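Local structure of L-arabinose ABC transporter, periplasmic L-arabinose-binding protein (Burkholderia thailandensis, 4KZK) at the beta-D-galactopyranose site. The protein binds L-arabinose, and here beta-D-galactose, in the periplasm, probably delivering the sugar to its ABC transporter for uptake. Residues are numbered along the deposited sequence; one frame, centred on the assembly and turned at random.

The beta-D-galactopyranose site. Residues 44, 48, 50-51, 123-124, 142, 181, 185, 239, 266, 289, 294. With GAL (beta-D-galactopyranose), chain B.
Burial of beta-D-galactopyranose is nearly complete, 301 of its 311 Å² being hidden by protein, and each of the six sugar oxygens is hydrogen-bonded to a side chain. Arg185, extended from CG to NE, presents its guanidinium end-on: NH1 donates to the axial GAL O4 and NH2 to the ring oxygen GAL O5 at 2.9 Å, both lying close to its plane. Its side edge grips Thr181 OG1 through NE and NH2, while Ile142 CD1 sits 3.5 Å above the centre of one face, so the group's rotation is fixed. GAL O4 in turn donates to Asn266 OD1 (2.6 Å), on a lone pair in the carbonyl plane (C=O...donor angle 122°). The side-chain ND2 atoms of Asn266 and Asn239 both donate to O3, the latter nearly straight (177° at H), and O3 donates to the syn lone pair of Asp48 OD2. Trp50, CG anti to its backbone N (chi1 174°), lays its five-membered ring under GAL C4, 3.9 Å from the centroid; its CD1 stands over the centre of the Phe51 ring. Lys44 NZ reaches GAL O2 (2.8 Å) and bridges to Asp124 OD2 (2.7 Å); the carboxylate's other oxygen, OD1, accepts from the anomeric hydroxyl O1 on its syn lone pair. Asp123 OD1 accepts from GAL O6, Trp50 NE1 (a long bond) and His294 ND1 (2.8 Å), all from above the carboxylate plane yet within both ring planes, a convergence that probably favours its ionised form. The sugar lies in the cleft between the two lobes of this periplasmic binding-protein fold, lined by loops and the starts of helices 49-65 and 180-195, with helix 291-308 behind supplying His294 to orient Asp123.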
loop_
_atom_site.group_PDB
_atom_site.type_symbol
_atom_site.label_atom_id
_atom_site.label_comp_id
_atom_site.label_asym_id
_atom_site.label_seq_id
_atom_site.Cartn_x
_atom_site.Cartn_y
_atom_site.Cartn_z
ATOM N N LYS A 44 4.643 -8.605 4.952
ATOM C CA LYS A 44 3.374 -9.187 5.363
ATOM C C LYS A 44 2.667 -9.997 4.276
ATOM O O LYS A 44 1.913 -10.921 4.586
ATOM C CB LYS A 44 2.421 -8.107 5.894
ATOM C CG LYS A 44 2.102 -7.009 4.907
ATOM C CD LYS A 44 1.117 -5.975 5.450
ATOM C CE LYS A 44 0.768 -4.971 4.359
ATOM N NZ LYS A 44 -0.200 -3.890 4.762
ATOM N N ASP A 48 1.432 -9.669 -2.907
ATOM C CA ASP A 48 1.247 -8.277 -3.342
ATOM C C ASP A 48 2.556 -7.884 -4.037
ATOM O O ASP A 48 3.618 -7.908 -3.415
ATOM C CB ASP A 48 0.987 -7.391 -2.117
ATOM C CG ASP A 48 1.030 -5.896 -2.411
ATOM O OD1 ASP A 48 1.341 -5.502 -3.551
ATOM O OD2 ASP A 48 0.793 -5.125 -1.442
ATOM N N TRP A 50 3.883 -5.212 -4.831
ATOM C CA TRP A 50 4.636 -4.144 -4.161
ATOM C C TRP A 50 5.790 -4.702 -3.336
ATOM O O TRP A 50 6.904 -4.167 -3.370
ATOM C CB TRP A 50 3.700 -3.288 -3.285
ATOM C CG TRP A 50 4.419 -2.294 -2.473
ATOM C CD1 TRP A 50 4.675 -2.347 -1.130
ATOM C CD2 TRP A 50 5.029 -1.107 -2.948
ATOM N NE1 TRP A 50 5.393 -1.249 -0.749
ATOM C CE2 TRP A 50 5.626 -0.469 -1.849
ATOM C CE3 TRP A 50 5.153 -0.519 -4.216
ATOM C CZ2 TRP A 50 6.341 0.730 -1.978
ATOM C CZ3 TRP A 50 5.847 0.660 -4.324
ATOM C CH2 TRP A 50 6.404 1.283 -3.209
ATOM N N PHE A 51 5.534 -5.776 -2.593
ATOM C CA PHE A 51 6.566 -6.335 -1.735
ATOM C C PHE A 51 7.596 -7.099 -2.538
ATOM O O PHE A 51 8.765 -7.121 -2.192
ATOM C CB PHE A 51 5.928 -7.170 -0.609
ATOM C CG PHE A 51 5.189 -6.323 0.372
ATOM C CD1 PHE A 51 5.862 -5.435 1.169
ATOM C CD2 PHE A 51 3.815 -6.350 0.457
ATOM C CE1 PHE A 51 5.167 -4.593 2.015
ATOM C CE2 PHE A 51 3.124 -5.499 1.291
ATOM C CZ PHE A 51 3.813 -4.635 2.084
ATOM N N ASP A 123 6.612 0.747 5.265
ATOM C CA ASP A 123 5.197 0.820 4.882
ATOM C C ASP A 123 4.266 1.029 6.053
ATOM O O ASP A 123 3.617 2.050 6.123
ATOM C CB ASP A 123 4.780 -0.381 4.036
ATOM C CG ASP A 123 5.717 -0.592 2.885
ATOM O OD1 ASP A 123 5.850 0.351 2.063
ATOM O OD2 ASP A 123 6.372 -1.644 2.811
ATOM N N ASP A 124 4.240 0.073 6.975
ATOM C CA ASP A 124 3.293 0.043 8.063
ATOM C C ASP A 124 4.052 0.243 9.361
ATOM O O ASP A 124 4.811 -0.620 9.786
ATOM C CB ASP A 124 2.533 -1.265 8.094
ATOM C CG ASP A 124 1.729 -1.548 6.818
ATOM O OD1 ASP A 124 1.751 -0.704 5.896
ATOM O OD2 ASP A 124 1.085 -2.626 6.766
ATOM N N ILE A 142 4.607 5.935 2.978
ATOM C CA ILE A 142 4.133 6.921 2.033
ATOM C C ILE A 142 3.468 8.079 2.773
ATOM O O ILE A 142 2.986 7.912 3.896
ATOM C CB ILE A 142 3.182 6.316 0.973
ATOM C CG1 ILE A 142 1.801 5.935 1.538
ATOM C CG2 ILE A 142 3.841 5.126 0.318
ATOM C CD1 ILE A 142 0.829 5.478 0.482
ATOM N N THR A 181 -2.186 3.978 8.136
ATOM C CA THR A 181 -1.846 4.383 6.774
ATOM C C THR A 181 -3.011 4.107 5.838
ATOM O O THR A 181 -3.284 4.866 4.928
ATOM C CB THR A 181 -0.511 3.767 6.267
ATOM O OG1 THR A 181 -0.170 4.323 4.990
ATOM C CG2 THR A 181 -0.596 2.251 6.147
ATOM N N ARG A 185 -5.129 7.100 3.720
ATOM C CA ARG A 185 -5.277 7.023 2.267
ATOM C C ARG A 185 -6.722 7.215 1.867
ATOM O O ARG A 185 -6.999 7.969 0.932
ATOM C CB ARG A 185 -4.792 5.671 1.731
ATOM C CG ARG A 185 -3.313 5.451 1.905
ATOM C CD ARG A 185 -2.925 3.995 1.747
ATOM N NE ARG A 185 -1.653 3.726 2.404
ATOM C CZ ARG A 185 -0.801 2.761 2.037
ATOM N NH1 ARG A 185 -1.084 1.987 1.001
ATOM N NH2 ARG A 185 0.328 2.559 2.710
ATOM N N ASN A 239 -4.896 0.283 -1.548
ATOM C CA ASN A 239 -3.902 -0.095 -2.551
ATOM C C ASN A 239 -4.580 -0.629 -3.798
ATOM O O ASN A 239 -5.803 -0.710 -3.868
ATOM C CB ASN A 239 -2.855 -1.085 -1.978
ATOM C CG ASN A 239 -3.436 -2.449 -1.628
ATOM O OD1 ASN A 239 -4.619 -2.707 -1.806
ATOM N ND2 ASN A 239 -2.588 -3.330 -1.116
ATOM N N ASN A 266 -0.123 2.207 -5.654
ATOM C CA ASN A 266 1.122 1.415 -5.767
ATOM C C ASN A 266 1.690 1.537 -7.166
ATOM O O ASN A 266 2.838 1.851 -7.334
ATOM C CB ASN A 266 0.976 -0.057 -5.437
ATOM C CG ASN A 266 0.814 -0.323 -3.970
ATOM O OD1 ASN A 266 1.041 0.555 -3.138
ATOM N ND2 ASN A 266 0.453 -1.564 -3.634
ATOM N N LEU A 289 3.887 4.577 -6.731
ATOM C CA LEU A 289 4.892 4.729 -5.684
ATOM C C LEU A 289 6.278 4.278 -6.158
ATOM O O LEU A 289 6.443 3.691 -7.232
ATOM C CB LEU A 289 4.475 3.908 -4.462
ATOM C CG LEU A 289 3.100 4.226 -3.871
ATOM C CD1 LEU A 289 2.864 3.311 -2.685
ATOM C CD2 LEU A 289 2.895 5.682 -3.475
ATOM N N HIS A 294 11.653 2.428 -0.949
ATOM C CA HIS A 294 11.250 1.507 0.114
ATOM C C HIS A 294 12.067 0.227 0.208
ATOM O O HIS A 294 12.093 -0.400 1.256
ATOM C CB HIS A 294 9.763 1.167 -0.041
ATOM C CG HIS A 294 8.855 2.318 0.248
ATOM N ND1 HIS A 294 7.701 2.188 0.994
ATOM C CD2 HIS A 294 8.924 3.619 -0.123
ATOM C CE1 HIS A 294 7.097 3.365 1.068
ATOM N NE2 HIS A 294 7.826 4.251 0.411
HETATM C C1 GAL B . 1.157 -1.196 2.559
HETATM C C2 GAL B . 0.279 -1.890 1.521
HETATM C C3 GAL B . 1.089 -2.035 0.225
HETATM C C4 GAL B . 1.634 -0.674 -0.199
HETATM C C5 GAL B . 2.461 -0.095 0.935
HETATM C C6 GAL B . 2.984 1.295 0.599
HETATM O O1 GAL B . 0.354 -0.965 3.700
HETATM O O2 GAL B . -0.085 -3.153 2.026
HETATM O O3 GAL B . 0.300 -2.621 -0.818
HETATM O O4 GAL B . 0.590 0.189 -0.579
HETATM O O5 GAL B . 1.619 0.054 2.069
HETATM O O6 GAL B . 3.749 1.819 1.672
HETATM O O HOH W 1 3.169 3.565 3.784
HETATM O O HOH W 2 -0.694 -5.417 0.756
#